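Probable antibiotics synthesis protein (Thermus thermophilus, PDB 1V70) is of unknown function but adopts a cupin fold, probably binds a metal ion, and may take part in antibiotic synthesis. Local coordinates at residues 27-40 / 87-101. Sequence-based numbering, arbitrary orientation.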
loop_
_atom_site.group_PDB
_atom_site.type_symbol
_atom_site.label_atom_id
_atom_site.label_comp_id
_atom_site.label_asym_id
_atom_site.label_seq_id
_atom_site.Cartn_x
_atom_site.Cartn_y
_atom_site.Cartn_z
ATOM N N ARG A 27 -7.090 -12.974 2.073
ATOM C CA ARG A 27 -5.681 -12.809 1.763
ATOM C C ARG A 27 -5.045 -11.521 2.269
ATOM O O ARG A 27 -3.835 -11.475 2.465
ATOM C CB ARG A 27 -5.461 -12.948 0.255
ATOM C CG ARG A 27 -5.459 -14.398 -0.212
ATOM C CD ARG A 27 -5.475 -14.502 -1.724
ATOM N NE ARG A 27 -6.803 -14.236 -2.267
ATOM C CZ ARG A 27 -7.860 -15.017 -2.066
ATOM N NH1 ARG A 27 -7.745 -16.118 -1.336
ATOM N NH2 ARG A 27 -9.033 -14.696 -2.594
ATOM N N MET A 28 -5.837 -10.477 2.483
ATOM C CA MET A 28 -5.257 -9.233 2.982
ATOM C C MET A 28 -6.261 -8.184 3.414
ATOM O O MET A 28 -7.418 -8.184 2.991
ATOM C CB MET A 28 -4.346 -8.592 1.924
ATOM C CG MET A 28 -5.100 -7.814 0.838
ATOM S SD MET A 28 -4.087 -6.669 -0.169
ATOM C CE MET A 28 -3.652 -7.733 -1.534
ATOM N N LEU A 29 -5.791 -7.292 4.277
ATOM C CA LEU A 29 -6.575 -6.164 4.744
ATOM C C LEU A 29 -5.850 -4.968 4.142
ATOM O O LEU A 29 -4.627 -4.865 4.236
ATOM C CB LEU A 29 -6.560 -6.055 6.268
ATOM C CG LEU A 29 -7.300 -7.132 7.062
ATOM C CD1 LEU A 29 -7.237 -6.783 8.538
ATOM C CD2 LEU A 29 -8.749 -7.227 6.598
ATOM N N TYR A 30 -6.601 -4.089 3.494
ATOM C CA TYR A 30 -6.038 -2.898 2.866
ATOM C C TYR A 30 -6.840 -1.777 3.509
ATOM O O TYR A 30 -7.993 -1.534 3.141
ATOM C CB TYR A 30 -6.278 -2.960 1.356
ATOM C CG TYR A 30 -5.387 -2.063 0.525
ATOM C CD1 TYR A 30 -4.133 -2.498 0.081
ATOM C CD2 TYR A 30 -5.809 -0.791 0.158
ATOM C CE1 TYR A 30 -3.329 -1.677 -0.719
ATOM C CE2 TYR A 30 -5.019 0.031 -0.636
ATOM C CZ TYR A 30 -3.783 -0.417 -1.074
ATOM O OH TYR A 30 -3.030 0.399 -1.888
ATOM N N ASP A 31 -6.229 -1.110 4.487
ATOM C CA ASP A 31 -6.902 -0.064 5.251
ATOM C C ASP A 31 -6.200 1.276 5.290
ATOM O O ASP A 31 -5.032 1.406 4.932
ATOM C CB ASP A 31 -7.041 -0.489 6.720
ATOM C CG ASP A 31 -7.666 -1.849 6.893
ATOM O OD1 ASP A 31 -8.707 -2.103 6.266
ATOM O OD2 ASP A 31 -7.120 -2.658 7.677
ATOM N N LEU A 32 -6.943 2.272 5.759
ATOM C CA LEU A 32 -6.404 3.598 5.986
ATOM C C LEU A 32 -6.518 3.782 7.496
ATOM O O LEU A 32 -7.539 3.423 8.089
ATOM C CB LEU A 32 -7.242 4.686 5.312
ATOM C CG LEU A 32 -7.213 4.844 3.795
ATOM C CD1 LEU A 32 -8.133 5.997 3.406
ATOM C CD2 LEU A 32 -5.791 5.112 3.320
ATOM N N TYR A 33 -5.467 4.291 8.127
ATOM C CA TYR A 33 -5.518 4.577 9.559
ATOM C C TYR A 33 -5.440 6.092 9.638
ATOM O O TYR A 33 -4.535 6.698 9.065
ATOM C CB TYR A 33 -4.320 3.996 10.315
ATOM C CG TYR A 33 -4.354 2.512 10.609
ATOM C CD1 TYR A 33 -3.426 1.957 11.489
ATOM C CD2 TYR A 33 -5.272 1.654 9.993
ATOM C CE1 TYR A 33 -3.399 0.590 11.751
ATOM C CE2 TYR A 33 -5.254 0.275 10.249
ATOM C CZ TYR A 33 -4.311 -0.245 11.130
ATOM O OH TYR A 33 -4.258 -1.598 11.384
ATOM N N ALA A 34 -6.391 6.707 10.330
ATOM C CA ALA A 34 -6.416 8.156 10.478
ATOM C C ALA A 34 -6.219 8.459 11.954
ATOM O O ALA A 34 -7.058 8.108 12.789
ATOM C CB ALA A 34 -7.748 8.716 9.986
ATOM N N LEU A 35 -5.102 9.109 12.265
ATOM C CA LEU A 35 -4.756 9.429 13.643
ATOM C C LEU A 35 -4.692 10.914 13.950
ATOM O O LEU A 35 -3.937 11.659 13.329
ATOM C CB LEU A 35 -3.395 8.821 14.011
ATOM C CG LEU A 35 -3.165 7.310 13.934
ATOM C CD1 LEU A 35 -2.954 6.879 12.490
ATOM C CD2 LEU A 35 -1.934 6.956 14.761
ATOM N N LEU A 36 -5.503 11.348 14.907
ATOM C CA LEU A 36 -5.465 12.736 15.335
ATOM C C LEU A 36 -4.301 12.777 16.327
ATOM O O LEU A 36 -3.846 11.730 16.799
ATOM C CB LEU A 36 -6.770 13.119 16.043
ATOM C CG LEU A 36 -8.035 13.180 15.180
ATOM C CD1 LEU A 36 -9.250 13.434 16.063
ATOM C CD2 LEU A 36 -7.892 14.277 14.136
ATOM N N PRO A 37 -3.789 13.975 16.641
ATOM C CA PRO A 37 -2.678 14.074 17.590
ATOM C C PRO A 37 -2.995 13.334 18.889
ATOM O O PRO A 37 -4.080 13.492 19.451
ATOM C CB PRO A 37 -2.548 15.577 17.801
ATOM C CG PRO A 37 -2.904 16.123 16.465
ATOM C CD PRO A 37 -4.112 15.295 16.071
ATOM N N GLY A 38 -2.054 12.515 19.349
ATOM C CA GLY A 38 -2.251 11.771 20.580
ATOM C C GLY A 38 -2.863 10.393 20.411
ATOM O O GLY A 38 -2.842 9.584 21.339
ATOM N N GLN A 39 -3.414 10.111 19.235
ATOM C CA GLN A 39 -4.022 8.810 19.003
ATOM C C GLN A 39 -2.979 7.782 18.591
ATOM O O GLN A 39 -1.857 8.135 18.208
ATOM C CB GLN A 39 -5.129 8.923 17.954
ATOM C CG GLN A 39 -6.243 9.864 18.390
ATOM C CD GLN A 39 -7.460 9.787 17.499
ATOM O OE1 GLN A 39 -7.344 9.643 16.284
ATOM N NE2 GLN A 39 -8.640 9.903 18.099
ATOM N N ALA A 40 -3.347 6.511 18.670
ATOM C CA ALA A 40 -2.406 5.457 18.340
ATOM C C ALA A 40 -3.042 4.090 18.183
ATOM O O ALA A 40 -4.191 3.867 18.577
ATOM C CB ALA A 40 -1.339 5.382 19.437
ATOM N N VAL A 87 1.743 2.120 16.314
ATOM C CA VAL A 87 2.023 3.431 15.747
ATOM C C VAL A 87 1.337 4.490 16.597
ATOM O O VAL A 87 0.216 4.289 17.066
ATOM C CB VAL A 87 1.551 3.530 14.263
ATOM C CG1 VAL A 87 0.041 3.368 14.168
ATOM C CG2 VAL A 87 1.986 4.848 13.671
ATOM N N ARG A 88 2.022 5.608 16.810
ATOM C CA ARG A 88 1.540 6.696 17.657
ATOM C C ARG A 88 1.685 8.037 16.947
ATOM O O ARG A 88 2.699 8.329 16.326
ATOM C CB ARG A 88 2.353 6.739 18.954
ATOM C CG ARG A 88 2.500 5.387 19.641
ATOM C CD ARG A 88 3.134 5.512 21.031
ATOM N NE ARG A 88 4.234 6.482 21.027
ATOM C CZ ARG A 88 5.496 6.004 20.948
ATOM N NH1 ARG A 88 5.707 4.706 20.817
ATOM N NH2 ARG A 88 6.527 6.858 21.026
ATOM N N ASN A 89 0.690 8.908 17.053
ATOM C CA ASN A 89 0.823 10.234 16.481
ATOM C C ASN A 89 1.246 11.151 17.622
ATOM O O ASN A 89 0.423 11.544 18.451
ATOM C CB ASN A 89 -0.500 10.728 15.888
ATOM C CG ASN A 89 -0.351 12.067 15.199
ATOM O OD1 ASN A 89 0.656 12.753 15.377
ATOM N ND2 ASN A 89 -1.354 12.454 14.417
ATOM N N GLU A 90 2.536 11.465 17.674
ATOM C CA GLU A 90 3.065 12.334 18.722
ATOM C C GLU A 90 3.271 13.757 18.206
ATOM O O GLU A 90 3.896 14.581 18.860
ATOM C CB GLU A 90 4.415 11.785 19.220
ATOM C CG GLU A 90 4.314 10.423 19.935
ATOM C CD GLU A 90 3.462 10.510 21.188
ATOM O OE1 GLU A 90 3.201 11.610 21.659
ATOM O OE2 GLU A 90 3.076 9.461 21.693
ATOM N N SER A 91 2.730 14.046 17.027
ATOM C CA SER A 91 2.850 15.374 16.434
ATOM C C SER A 91 1.654 16.233 16.823
ATOM O O SER A 91 0.782 15.796 17.572
ATOM C CB SER A 91 2.918 15.277 14.910
ATOM O OG SER A 91 1.633 15.026 14.358
ATOM N N ALA A 92 1.617 17.456 16.302
ATOM C CA ALA A 92 0.524 18.376 16.594
ATOM C C ALA A 92 -0.448 18.477 15.420
ATOM O O ALA A 92 -1.283 19.381 15.371
ATOM C CB ALA A 92 1.084 19.755 16.931
ATOM N N SER A 93 -0.339 17.544 14.477
ATOM C CA SER A 93 -1.207 17.533 13.304
ATOM C C SER A 93 -1.707 16.123 13.012
ATOM O O SER A 93 -1.123 15.141 13.469
ATOM C CB SER A 93 -0.449 18.059 12.082
ATOM O OG SER A 93 0.004 19.384 12.289
ATOM N N PRO A 94 -2.803 16.005 12.247
ATOM C CA PRO A 94 -3.325 14.675 11.928
ATOM C C PRO A 94 -2.355 13.898 11.041
ATOM O O PRO A 94 -1.465 14.476 10.413
ATOM C CB PRO A 94 -4.636 14.981 11.202
ATOM C CG PRO A 94 -5.050 16.309 11.779
ATOM C CD PRO A 94 -3.739 17.055 11.807
ATOM N N ALA A 95 -2.528 12.584 11.002
ATOM C CA ALA A 95 -1.700 11.723 10.171
ATOM C C ALA A 95 -2.603 10.683 9.524
ATOM O O ALA A 95 -3.591 10.247 10.123
ATOM C CB ALA A 95 -0.623 11.039 11.013
ATOM N N LEU A 96 -2.265 10.304 8.296
ATOM C CA LEU A 96 -3.022 9.310 7.545
ATOM C C LEU A 96 -2.049 8.266 7.021
ATOM O O LEU A 96 -1.046 8.605 6.395
ATOM C CB LEU A 96 -3.745 9.955 6.359
ATOM C CG LEU A 96 -4.765 9.068 5.640
ATOM C CD1 LEU A 96 -5.894 8.701 6.596
ATOM C CD2 LEU A 96 -5.316 9.805 4.432
ATOM N N LEU A 97 -2.360 6.999 7.269
ATOM C CA LEU A 97 -1.505 5.901 6.836
ATOM C C LEU A 97 -2.262 4.906 5.981
ATOM O O LEU A 97 -3.463 4.713 6.163
ATOM C CB LEU A 97 -0.967 5.136 8.050
ATOM C CG LEU A 97 -0.413 5.943 9.221
ATOM C CD1 LEU A 97 -0.059 4.999 10.358
ATOM C CD2 LEU A 97 0.795 6.742 8.765
ATOM N N LEU A 98 -1.549 4.292 5.044
ATOM C CA LEU A 98 -2.095 3.230 4.212
ATOM C C LEU A 98 -1.467 2.018 4.900
ATOM O O LEU A 98 -0.235 1.917 5.003
ATOM C CB LEU A 98 -1.610 3.358 2.769
ATOM C CG LEU A 98 -2.038 2.236 1.815
ATOM C CD1 LEU A 98 -3.551 2.092 1.807
ATOM C CD2 LEU A 98 -1.523 2.544 0.420
ATOM N N VAL A 99 -2.309 1.116 5.393
ATOM C CA VAL A 99 -1.841 -0.050 6.132
ATOM C C VAL A 99 -2.309 -1.350 5.507
ATOM O O VAL A 99 -3.505 -1.540 5.267
ATOM C CB VAL A 99 -2.345 0.011 7.596
ATOM C CG1 VAL A 99 -1.690 -1.081 8.429
ATOM C CG2 VAL A 99 -2.064 1.385 8.185
ATOM N N VAL A 100 -1.363 -2.246 5.251
ATOM C CA VAL A 100 -1.673 -3.535 4.652
ATOM C C VAL A 100 -1.275 -4.659 5.597
ATOM O O VAL A 100 -0.160 -4.675 6.122
ATOM C CB VAL A 100 -0.922 -3.726 3.316
ATOM C CG1 VAL A 100 -1.294 -5.069 2.695
ATOM C CG2 VAL A 100 -1.253 -2.592 2.360
ATOM N N THR A 101 -2.196 -5.591 5.813
ATOM C CA THR A 101 -1.954 -6.735 6.685
ATOM C C THR A 101 -2.263 -7.990 5.879
ATOM O O THR A 101 -3.315 -8.080 5.246
ATOM C CB THR A 101 -2.871 -6.702 7.922
ATOM O OG1 THR A 101 -2.748 -5.434 8.578
ATOM C CG2 THR A 101 -2.488 -7.809 8.897
HETATM O O HOH W 1 -4.200 -3.449 7.399
HETATM O O HOH W 2 -0.070 8.864 20.982
#
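Leu29 to Leu35 pair with Thr101 to Ala95 in an antiparallel ladder at the middle of one sheet of the cupin beta-sandwich, and the place where the two segments cross to the other sheet illustrates how a buried asparagine can organise such a passage. Eight backbone hydrogen bonds, donated both ways at Leu29–Thr101, Asp31–Val99, Tyr33–Leu97 and Leu35–Ala95, build the ladder. Beyond it a second, short ladder pairs Ala40 with Arg88 in the opposing sheet.

Apolar packing differs on the two faces. On one, Val99 CG2 stands 3.5 Å above the centre of the Tyr33 ring, a CH-pi contact; Val99 holds CG2 anti to its carbonyl carbon, beside the backbone N, which sets that methyl over the ring. CG1 of Val99 lies 3.9 Å from Tyr33 OH, which bonds to Gln41. Farther along, Leu35 CD1 meets Leu97 CD1 at 4.1 Å. On this same face a water bridges Asp31 OD2 and Thr101 OG1, 2.7 Å from the latter. On the other face the Tyr30 ring is met obliquely by Leu98 CD1, 3.5 Å from Tyr30 CE2, and by Val100 CG2, 3.7 Å from Tyr30 CD1. Here Tyr54 of the second subunit packs on Tyr30, and the two Val100 side chains meet across the dimer.

Side-chain hydrogen bonds gather at the crossing. The type II turn Leu36–Gln39 presents Gly38 N to Asn89 O, while Asn89 N bonds to Gln39 O almost straight (173°). Asn89 extends its amide between the loops, chi1 near 180° (-176°) carrying CG away from the backbone N: OD1 accepts from Ser91 N, making an Asx turn, and from Ser91 OG, and ND2 donates to Ser93 O. The second ND2 bond, 2.9 Å from Asn89 ND2 to Leu35 O, lies in the amide plane but approaches from above the carbonyl plane, 58° out of it, at an oxygen that also accepts from Ala95 N.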